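Local coordinates for protein pectinesterase 1 (Solanum lycopersicum, PDB 1XG2) that hydrolyses the methyl esters of pectin to release methanol, and may prepare fruit cell walls for softening by polygalacturonase during ripening, at residues A[124-129]-A[145-150]; A[55-60]-A[95-100]; A[119-124]-A[140-145]. All blocks are in the same frame, centred on the assembly; numbering follows the deposited sequence.

Contact 1: residues A[124-129]-A[145-150]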
loop_
_atom_site.group_PDB
_atom_site.type_symbol
_atom_site.label_atom_id
_atom_site.label_comp_id
_atom_site.label_asym_id
_atom_site.label_seq_id
_atom_site.Cartn_x
_atom_site.Cartn_y
_atom_site.Cartn_z
ATOM N N ARG A 124 6.717 -10.614 12.639
ATOM C CA ARG A 124 6.340 -10.844 14.029
ATOM C C ARG A 124 5.847 -9.550 14.685
ATOM O O ARG A 124 6.290 -9.195 15.777
ATOM C CB ARG A 124 7.511 -11.428 14.821
ATOM C CG ARG A 124 7.965 -12.802 14.326
ATOM C CD ARG A 124 8.867 -13.536 15.313
ATOM N NE ARG A 124 10.056 -12.771 15.670
ATOM C CZ ARG A 124 11.263 -12.911 15.114
ATOM N NH1 ARG A 124 11.497 -13.808 14.165
ATOM N NH2 ARG A 124 12.259 -12.155 15.537
ATOM N N CYS A 125 4.961 -8.840 13.988
ATOM C CA CYS A 125 4.368 -7.608 14.499
ATOM C C CYS A 125 2.897 -7.797 14.764
ATOM O O CYS A 125 2.283 -8.671 14.180
ATOM C CB CYS A 125 4.552 -6.485 13.482
ATOM S SG CYS A 125 6.267 -5.979 13.354
ATOM N N ARG A 126 2.338 -6.942 15.623
ATOM C CA ARG A 126 0.913 -6.906 15.901
ATOM C C ARG A 126 0.424 -5.515 15.467
ATOM O O ARG A 126 0.875 -4.529 16.002
ATOM C CB ARG A 126 0.675 -7.119 17.403
ATOM C CG ARG A 126 -0.788 -7.307 17.795
ATOM C CD ARG A 126 -1.001 -7.854 19.225
ATOM N NE ARG A 126 -0.190 -7.118 20.193
ATOM C CZ ARG A 126 -0.579 -6.045 20.858
ATOM N NH1 ARG A 126 -1.804 -5.548 20.703
ATOM N NH2 ARG A 126 0.261 -5.464 21.691
ATOM N N ILE A 127 -0.464 -5.444 14.484
ATOM C CA ILE A 127 -0.981 -4.172 13.986
ATOM C C ILE A 127 -2.441 -4.121 14.369
ATOM O O ILE A 127 -3.210 -4.949 13.946
ATOM C CB ILE A 127 -0.782 -4.059 12.462
ATOM C CG1 ILE A 127 0.640 -4.515 12.045
ATOM C CG2 ILE A 127 -1.057 -2.654 11.998
ATOM C CD1 ILE A 127 1.788 -3.737 12.644
ATOM N N ASP A 128 -2.822 -3.130 15.170
ATOM C CA ASP A 128 -4.088 -3.150 15.901
ATOM C C ASP A 128 -4.817 -1.813 15.748
ATOM O O ASP A 128 -4.304 -0.784 16.143
ATOM C CB ASP A 128 -3.791 -3.449 17.384
ATOM C CG ASP A 128 -4.994 -3.232 18.303
ATOM O OD1 ASP A 128 -4.890 -3.575 19.501
ATOM O OD2 ASP A 128 -6.065 -2.715 17.948
ATOM N N ALA A 129 -5.985 -1.854 15.120
ATOM C CA ALA A 129 -6.924 -0.736 15.081
ATOM C C ALA A 129 -8.319 -1.268 14.700
ATOM O O ALA A 129 -8.618 -2.442 14.909
ATOM C CB ALA A 129 -6.446 0.331 14.110
ATOM N N ASP A 145 4.429 -13.871 9.785
ATOM C CA ASP A 145 4.276 -14.253 11.184
ATOM C C ASP A 145 3.661 -13.142 12.046
ATOM O O ASP A 145 4.016 -12.983 13.208
ATOM C CB ASP A 145 5.629 -14.672 11.763
ATOM C CG ASP A 145 6.143 -15.984 11.182
ATOM O OD1 ASP A 145 7.334 -16.285 11.399
ATOM O OD2 ASP A 145 5.445 -16.769 10.509
ATOM N N SER A 146 2.745 -12.370 11.465
ATOM C CA SER A 146 2.235 -11.177 12.129
ATOM C C SER A 146 0.744 -11.319 12.423
ATOM O O SER A 146 0.062 -12.175 11.867
ATOM C CB SER A 146 2.520 -9.935 11.274
ATOM O OG SER A 146 3.916 -9.642 11.235
ATOM N N TYR A 147 0.253 -10.457 13.309
ATOM C CA TYR A 147 -1.145 -10.383 13.659
ATOM C C TYR A 147 -1.627 -9.016 13.177
ATOM O O TYR A 147 -1.019 -8.012 13.498
ATOM C CB TYR A 147 -1.241 -10.519 15.178
ATOM C CG TYR A 147 -2.595 -10.585 15.806
ATOM C CD1 TYR A 147 -3.152 -11.808 16.198
ATOM C CD2 TYR A 147 -3.293 -9.411 16.107
ATOM C CE1 TYR A 147 -4.411 -11.851 16.845
ATOM C CE2 TYR A 147 -4.525 -9.439 16.754
ATOM C CZ TYR A 147 -5.092 -10.649 17.120
ATOM O OH TYR A 147 -6.334 -10.632 17.750
ATOM N N VAL A 148 -2.660 -8.995 12.345
ATOM C CA VAL A 148 -3.284 -7.755 11.911
ATOM C C VAL A 148 -4.750 -7.863 12.284
ATOM O O VAL A 148 -5.425 -8.812 11.883
ATOM C CB VAL A 148 -3.157 -7.538 10.397
ATOM C CG1 VAL A 148 -3.732 -6.186 10.001
ATOM C CG2 VAL A 148 -1.695 -7.646 9.964
ATOM N N THR A 149 -5.245 -6.894 13.052
ATOM C CA THR A 149 -6.641 -6.887 13.447
ATOM C C THR A 149 -7.348 -5.571 13.125
ATOM O O THR A 149 -6.764 -4.487 13.174
ATOM C CB THR A 149 -6.772 -7.286 14.936
ATOM O OG1 THR A 149 -8.148 -7.463 15.273
ATOM C CG2 THR A 149 -6.275 -6.184 15.884
ATOM N N GLY A 150 -8.621 -5.679 12.767
ATOM C CA GLY A 150 -9.423 -4.507 12.466
ATOM C C GLY A 150 -10.862 -4.849 12.136
ATOM O O GLY A 150 -11.316 -5.972 12.361
HETATM O O HOH W 1 9.571 -14.761 11.754
#
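Ser146 OG is held by two good hydrogen bonds and a weak third. It accepts the N-H of Cys125 in an almost straight bond (N to OG 3.1 Å, 172° at the hydrogen), and its proton goes chiefly to Arg144 O, with a weak second share to Ile122 O. Its torsion sets OG anti to the carbonyl carbon, beside the backbone N (chi1 -69°), so the hydroxyl takes the N-H that a backbone carbonyl would otherwise receive, where regular pairing begins. From here the chains run parallel: Tyr147 N reaches Cys125 O at 2.8 Å, Ile127 N reaches Tyr147 O, and Thr149 N reaches Ile127 O; the last bond, from Ala129 N to Thr149 O, is weak. Strands 126-128 and 147-150 are thus equivalent rungs in successive coils of the right-handed parallel beta-helix that forms the catalytic pectinesterase domain, the C-terminal section of the whole protein. Residues in register lie side by side on each face. On one, Arg126 and Tyr147 both carry CG anti to the backbone N and extend together, Arg126 CG lying obliquely 3.7 Å from Tyr147 CD2. The arginine then bends at chi3 (48°), which leaves its guanidinium steeply tilted to the ring and lets NH2 bond Met62 O. Farther along this face Thr149 CG2 takes the crowded position between backbone N and carbonyl carbon, 3.7 Å from Asp128 CA, while its OG1 bonds Val169 O; the carboxylate of Asp128 pairs with Arg171. The other face holds buried Ile127 and Val148, Ile127 CB 4.4 Å from Val148 CG1. At the start of the segments a water bridges Arg124 NH1 (3.2 Å) and Asp145 OD1 (2.7 Å).

Contact 2: residues A[55-60]-A[95-100]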
loop_
_atom_site.group_PDB
_atom_site.type_symbol
_atom_site.label_atom_id
_atom_site.label_comp_id
_atom_site.label_asym_id
_atom_site.label_seq_id
_atom_site.Cartn_x
_atom_site.Cartn_y
_atom_site.Cartn_z
ATOM N N LEU A 55 16.422 0.767 7.400
ATOM C CA LEU A 55 16.229 0.905 8.832
ATOM C C LEU A 55 15.427 -0.283 9.333
ATOM O O LEU A 55 14.382 -0.591 8.766
ATOM C CB LEU A 55 15.441 2.179 9.149
ATOM C CG LEU A 55 16.052 3.240 10.054
ATOM C CD1 LEU A 55 14.968 4.227 10.488
ATOM C CD2 LEU A 55 16.735 2.634 11.276
ATOM N N MET A 56 15.904 -0.910 10.403
ATOM C CA MET A 56 15.169 -1.944 11.112
ATOM C C MET A 56 14.748 -1.401 12.479
ATOM O O MET A 56 15.583 -0.941 13.255
ATOM C CB MET A 56 16.036 -3.182 11.294
ATOM C CG MET A 56 15.366 -4.308 12.081
ATOM S SD MET A 56 16.350 -5.796 12.001
ATOM C CE MET A 56 15.257 -6.986 12.671
ATOM N N ILE A 57 13.447 -1.413 12.749
ATOM C CA ILE A 57 12.925 -1.038 14.055
ATOM C C ILE A 57 12.442 -2.331 14.678
ATOM O O ILE A 57 11.563 -2.987 14.149
ATOM C CB ILE A 57 11.795 -0.005 13.933
ATOM C CG1 ILE A 57 12.352 1.305 13.364
ATOM C CG2 ILE A 57 11.133 0.245 15.291
ATOM C CD1 ILE A 57 11.334 2.423 13.212
ATOM N N VAL A 58 13.048 -2.708 15.797
ATOM C CA VAL A 58 12.736 -3.978 16.432
ATOM C C VAL A 58 12.449 -3.735 17.903
ATOM O O VAL A 58 13.206 -3.041 18.568
ATOM C CB VAL A 58 13.887 -5.018 16.209
ATOM C CG1 VAL A 58 15.207 -4.530 16.744
ATOM C CG2 VAL A 58 13.537 -6.363 16.799
ATOM N N GLY A 59 11.344 -4.284 18.393
ATOM C CA GLY A 59 10.984 -4.189 19.791
ATOM C C GLY A 59 11.345 -5.436 20.580
ATOM O O GLY A 59 12.073 -6.318 20.105
ATOM N N ASP A 60 10.792 -5.512 21.784
ATOM C CA ASP A 60 11.059 -6.582 22.738
ATOM C C ASP A 60 10.042 -7.716 22.598
ATOM O O ASP A 60 9.977 -8.603 23.447
ATOM C CB ASP A 60 10.973 -6.000 24.162
ATOM C CG ASP A 60 12.243 -6.163 24.960
ATOM O OD1 ASP A 60 12.953 -7.180 24.792
ATOM O OD2 ASP A 60 12.599 -5.296 25.800
ATOM N N GLN A 95 9.782 -5.242 13.257
ATOM C CA GLN A 95 9.811 -6.557 13.891
ATOM C C GLN A 95 9.593 -6.512 15.393
ATOM O O GLN A 95 10.032 -5.574 16.064
ATOM C CB GLN A 95 11.145 -7.252 13.589
ATOM C CG GLN A 95 11.221 -8.718 14.011
ATOM C CD GLN A 95 12.577 -9.297 13.727
ATOM O OE1 GLN A 95 13.403 -9.458 14.646
ATOM N NE2 GLN A 95 12.842 -9.575 12.457
ATOM N N ASP A 96 8.917 -7.550 15.892
ATOM C CA ASP A 96 8.706 -7.795 17.326
ATOM C C ASP A 96 8.147 -6.594 18.060
ATOM O O ASP A 96 8.667 -6.188 19.092
ATOM C CB ASP A 96 10.012 -8.258 17.989
ATOM C CG ASP A 96 10.448 -9.612 17.517
ATOM O OD1 ASP A 96 9.582 -10.511 17.391
ATOM O OD2 ASP A 96 11.636 -9.858 17.234
ATOM N N ILE A 97 7.091 -6.019 17.507
ATOM C CA ILE A 97 6.582 -4.743 18.003
ATOM C C ILE A 97 5.106 -4.638 17.648
ATOM O O ILE A 97 4.641 -5.271 16.712
ATOM C CB ILE A 97 7.412 -3.571 17.417
ATOM C CG1 ILE A 97 7.156 -2.269 18.191
ATOM C CG2 ILE A 97 7.122 -3.380 15.922
ATOM C CD1 ILE A 97 8.153 -1.193 17.891
ATOM N N CYS A 98 4.374 -3.850 18.418
ATOM C CA CYS A 98 2.963 -3.561 18.140
ATOM C C CYS A 98 2.849 -2.114 17.669
ATOM O O CYS A 98 3.460 -1.240 18.249
ATOM C CB CYS A 98 2.115 -3.747 19.410
ATOM S SG CYS A 98 0.402 -3.179 19.203
ATOM N N ILE A 99 2.107 -1.883 16.590
ATOM C CA ILE A 99 1.709 -0.549 16.175
ATOM C C ILE A 99 0.206 -0.507 16.318
ATOM O O ILE A 99 -0.488 -1.351 15.789
ATOM C CB ILE A 99 2.101 -0.245 14.714
ATOM C CG1 ILE A 99 3.589 -0.563 14.440
ATOM C CG2 ILE A 99 1.816 1.227 14.386
ATOM C CD1 ILE A 99 4.570 0.114 15.353
ATOM N N GLN A 100 -0.297 0.486 17.036
ATOM C CA GLN A 100 -1.721 0.576 17.265
ATOM C C GLN A 100 -2.264 1.983 17.123
ATOM O O GLN A 100 -1.558 2.980 17.341
ATOM C CB GLN A 100 -2.095 -0.002 18.626
ATOM C CG GLN A 100 -1.496 0.686 19.800
ATOM C CD GLN A 100 -2.216 0.321 21.131
ATOM O OE1 GLN A 100 -2.202 1.103 22.072
ATOM N NE2 GLN A 100 -2.802 -0.867 21.196
#
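A bend of the parallel beta-helix, where the chain leaves one sheet for the next, is the site of this contact: strand 55-59 pairs with the end of strand 93-95, and the chain then turns at Asp96 toward strand 98-101. Pairing is short. Gln95 N donates to Ile57 O and Gln95 O accepts from Gly59 N, both at 3.0 Å, so that Val58 and Gln95 form a parallel bridge with their side chains on the same face. Beyond it Asp96 takes positive phi (52°), which breaks the regular pairing and swings the second segment away; Cys98, Ile99 and Gln100 pack instead beside strand 126-128. Gly59, with no side chain, lets the turning backbone come close, its CA lying 3.1 Å from Asp96 O. The Gln95 chain is fully extended, with CG anti to the backbone N (chi1 -171°), and runs alongside Val58, whose CG2 is 3.8 Å from Gln95 OE1. Met56, also extended, crosses it obliquely: its methyl CE is almost equally far from Gln95 NE2 (3.5 Å), CD and OE1, so it rests against the whole amide with its tip. Asp96 CB meets Gly59 O at 3.5 Å. Across the other face Ile57 CG2 and Ile97 CD1 make a looser apolar contact, 4.2 Å apart. Two acceptors, Gln95 OE1 and Asp96 OD2, stand only 3.2 Å from each other; their mutual repulsion is probably eased by the positive charge of Arg124, which forms a salt bridge with Asp96.

Contact 3: residues A[119-124]-A[140-145]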
loop_
_atom_site.group_PDB
_atom_site.type_symbol
_atom_site.label_atom_id
_atom_site.label_comp_id
_atom_site.label_asym_id
_atom_site.label_seq_id
_atom_site.Cartn_x
_atom_site.Cartn_y
_atom_site.Cartn_z
ATOM N N MET A 119 10.489 -2.978 -0.844
ATOM C CA MET A 119 11.260 -4.075 -0.271
ATOM C C MET A 119 11.293 -4.006 1.258
ATOM O O MET A 119 12.334 -4.134 1.891
ATOM C CB MET A 119 12.682 -3.999 -0.826
ATOM C CG MET A 119 12.721 -4.099 -2.353
ATOM S SD MET A 119 14.401 -4.102 -2.994
ATOM C CE MET A 119 14.676 -2.324 -2.971
ATOM N N SER A 120 10.105 -3.798 1.808
ATOM C CA SER A 120 9.915 -3.740 3.249
ATOM C C SER A 120 9.394 -5.072 3.798
ATOM O O SER A 120 8.667 -5.805 3.118
ATOM C CB SER A 120 8.956 -2.598 3.599
ATOM O OG SER A 120 7.764 -2.704 2.834
ATOM N N VAL A 121 9.785 -5.375 5.034
ATOM C CA VAL A 121 9.372 -6.587 5.716
ATOM C C VAL A 121 8.787 -6.217 7.067
ATOM O O VAL A 121 9.385 -5.438 7.819
ATOM C CB VAL A 121 10.565 -7.540 5.967
ATOM C CG1 VAL A 121 10.085 -8.810 6.723
ATOM C CG2 VAL A 121 11.217 -7.909 4.669
ATOM N N ILE A 122 7.614 -6.766 7.357
ATOM C CA ILE A 122 6.971 -6.635 8.655
ATOM C C ILE A 122 6.923 -8.065 9.219
ATOM O O ILE A 122 6.182 -8.909 8.730
ATOM C CB ILE A 122 5.575 -5.976 8.494
ATOM C CG1 ILE A 122 5.722 -4.532 7.998
ATOM C CG2 ILE A 122 4.823 -5.929 9.811
ATOM C CD1 ILE A 122 6.034 -4.387 6.524
ATOM N N ASN A 123 7.719 -8.316 10.255
ATOM C CA ASN A 123 7.960 -9.642 10.793
ATOM C C ASN A 123 7.603 -9.702 12.276
ATOM O O ASN A 123 8.131 -8.942 13.063
ATOM C CB ASN A 123 9.445 -9.956 10.626
ATOM C CG ASN A 123 9.796 -11.402 10.966
ATOM O OD1 ASN A 123 10.886 -11.704 11.449
ATOM N ND2 ASN A 123 8.840 -12.299 10.743
ATOM N N ARG A 124 6.717 -10.614 12.639
ATOM C CA ARG A 124 6.340 -10.844 14.029
ATOM C C ARG A 124 5.847 -9.550 14.685
ATOM O O ARG A 124 6.290 -9.195 15.777
ATOM C CB ARG A 124 7.511 -11.428 14.821
ATOM C CG ARG A 124 7.965 -12.802 14.326
ATOM C CD ARG A 124 8.867 -13.536 15.313
ATOM N NE ARG A 124 10.056 -12.771 15.670
ATOM C CZ ARG A 124 11.263 -12.911 15.114
ATOM N NH1 ARG A 124 11.497 -13.808 14.165
ATOM N NH2 ARG A 124 12.259 -12.155 15.537
ATOM N N ARG A 140 6.569 -2.664 -2.850
ATOM C CA ARG A 140 6.555 -4.101 -2.572
ATOM C C ARG A 140 6.800 -4.363 -1.088
ATOM O O ARG A 140 7.787 -3.889 -0.519
ATOM C CB ARG A 140 7.596 -4.844 -3.405
ATOM C CG ARG A 140 7.260 -4.918 -4.881
ATOM C CD ARG A 140 8.423 -5.324 -5.774
ATOM N NE ARG A 140 9.498 -4.343 -5.770
ATOM C CZ ARG A 140 10.489 -4.265 -6.676
ATOM N NH1 ARG A 140 10.567 -5.114 -7.692
ATOM N NH2 ARG A 140 11.393 -3.315 -6.562
ATOM N N GLN A 141 5.911 -5.157 -0.500
ATOM C CA GLN A 141 5.880 -5.401 0.941
ATOM C C GLN A 141 5.631 -6.885 1.233
ATOM O O GLN A 141 4.904 -7.559 0.512
ATOM C CB GLN A 141 4.796 -4.548 1.616
ATOM C CG GLN A 141 4.793 -3.084 1.189
ATOM C CD GLN A 141 3.704 -2.238 1.826
ATOM O OE1 GLN A 141 3.426 -1.127 1.351
ATOM N NE2 GLN A 141 3.108 -2.730 2.885
ATOM N N PHE A 142 6.245 -7.359 2.306
ATOM C CA PHE A 142 6.091 -8.720 2.785
ATOM C C PHE A 142 5.787 -8.675 4.275
ATOM O O PHE A 142 6.542 -8.070 5.058
ATOM C CB PHE A 142 7.376 -9.499 2.532
ATOM C CG PHE A 142 7.310 -10.955 2.909
ATOM C CD1 PHE A 142 6.405 -11.812 2.310
ATOM C CD2 PHE A 142 8.188 -11.471 3.856
ATOM C CE1 PHE A 142 6.361 -13.152 2.681
ATOM C CE2 PHE A 142 8.156 -12.823 4.210
ATOM C CZ PHE A 142 7.245 -13.645 3.635
ATOM N N TYR A 143 4.691 -9.329 4.644
ATOM C CA TYR A 143 4.253 -9.487 6.018
ATOM C C TYR A 143 4.338 -10.961 6.384
ATOM O O TYR A 143 3.810 -11.807 5.679
ATOM C CB TYR A 143 2.812 -8.994 6.197
ATOM C CG TYR A 143 2.708 -7.504 6.017
ATOM C CD1 TYR A 143 2.766 -6.928 4.741
ATOM C CD2 TYR A 143 2.551 -6.662 7.104
ATOM C CE1 TYR A 143 2.678 -5.556 4.564
ATOM C CE2 TYR A 143 2.473 -5.272 6.934
ATOM C CZ TYR A 143 2.560 -4.733 5.662
ATOM O OH TYR A 143 2.501 -3.366 5.480
ATOM N N ARG A 144 5.003 -11.248 7.490
ATOM C CA ARG A 144 5.281 -12.612 7.904
ATOM C C ARG A 144 5.072 -12.766 9.400
ATOM O O ARG A 144 5.521 -11.933 10.189
ATOM C CB ARG A 144 6.717 -12.961 7.533
ATOM C CG ARG A 144 7.192 -14.339 7.948
ATOM C CD ARG A 144 6.576 -15.500 7.170
ATOM N NE ARG A 144 6.938 -16.767 7.803
ATOM C CZ ARG A 144 7.109 -17.926 7.175
ATOM N NH1 ARG A 144 6.923 -18.043 5.862
ATOM N NH2 ARG A 144 7.460 -18.995 7.880
ATOM N N ASP A 145 4.429 -13.871 9.785
ATOM C CA ASP A 145 4.276 -14.253 11.184
ATOM C C ASP A 145 3.661 -13.142 12.046
ATOM O O ASP A 145 4.016 -12.983 13.208
ATOM C CB ASP A 145 5.629 -14.672 11.763
ATOM C CG ASP A 145 6.143 -15.984 11.182
ATOM O OD1 ASP A 145 7.334 -16.285 11.399
ATOM O OD2 ASP A 145 5.445 -16.769 10.509
HETATM O O HOH W 1 9.571 -14.761 11.754
#
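The Tyr143 ring carries Ile122 on one face: the methyl CD1 lies 3.9 Å from the ring centroid and 23° off the normal, a CH-pi contact, while the branch point CB comes to 3.4 Å from Tyr143 CD2. Both residues place CG (CG1 in isoleucine) beside the backbone N, so the side chains run alongside each other; the ring also stacks with Phe163 of the following coil. Phe142, on the reverse of the sheet, is met at its edge by Val121 CG1, and Leu304 of helix 301-304 covers both residues. Asn123 OD1 lies 3.5 Å above the plane of the Arg124 guanidinium, offset toward its rim. The Arg144 guanidinium has Asp145 OD1 in plane at its edge, and its NE forms a salt bridge with Asp145 OD2 at 3.1 Å, though its hydrogen bond is bent and weak. Asn123 ND2 gives a weak bond to Arg144 O and a firmer one, 2.8 Å, to the water shared by Arg124 and Asp145. Arg144 O also accepts Arg124 N at 3.0 Å and the hydroxyl of Ser146. Bonds from Ile122 N to Phe142 O and from Arg144 N to Ile122 O, each 2.9 Å, continue the pairing begun by Ser120 and Arg140. Arg140 NH2, at the inhibitor interface, forms a salt bridge with Asp118 of its own chain and a hydrogen bond to Ser100 OG of the inhibitor chain. A polar pair stands beside an apolar one on each face; such in-register parallel strands, side chains of paired residues aligned, are typical of neighbouring coils in the right-handed parallel beta-helix.

How the contacts relate
Contacts 3 and 1 are one pair of neighbouring coils followed through a turn: both include Arg124, Asp145 and the water between them, their centres 11 Å apart. Contact 2 joins earlier coils; its second segment lies against the first segment of both others. Asp96 OD1 binds Arg124 NE at 2.9 Å, Asp96 N probably bonds Asn123 O (3.2 Å), and Ile99 N Arg126 O (3.0 Å). Contact 1 runs toward the active site, the side chain of Ala129 being about 7 Å from those of Asp132, the predicted proton donor, and Gln131, probably a transition-state stabiliser as in relatives. Contact 3 reaches the inhibitor through Arg140, while contact 2 lies away from the active site and substrate-binding residues.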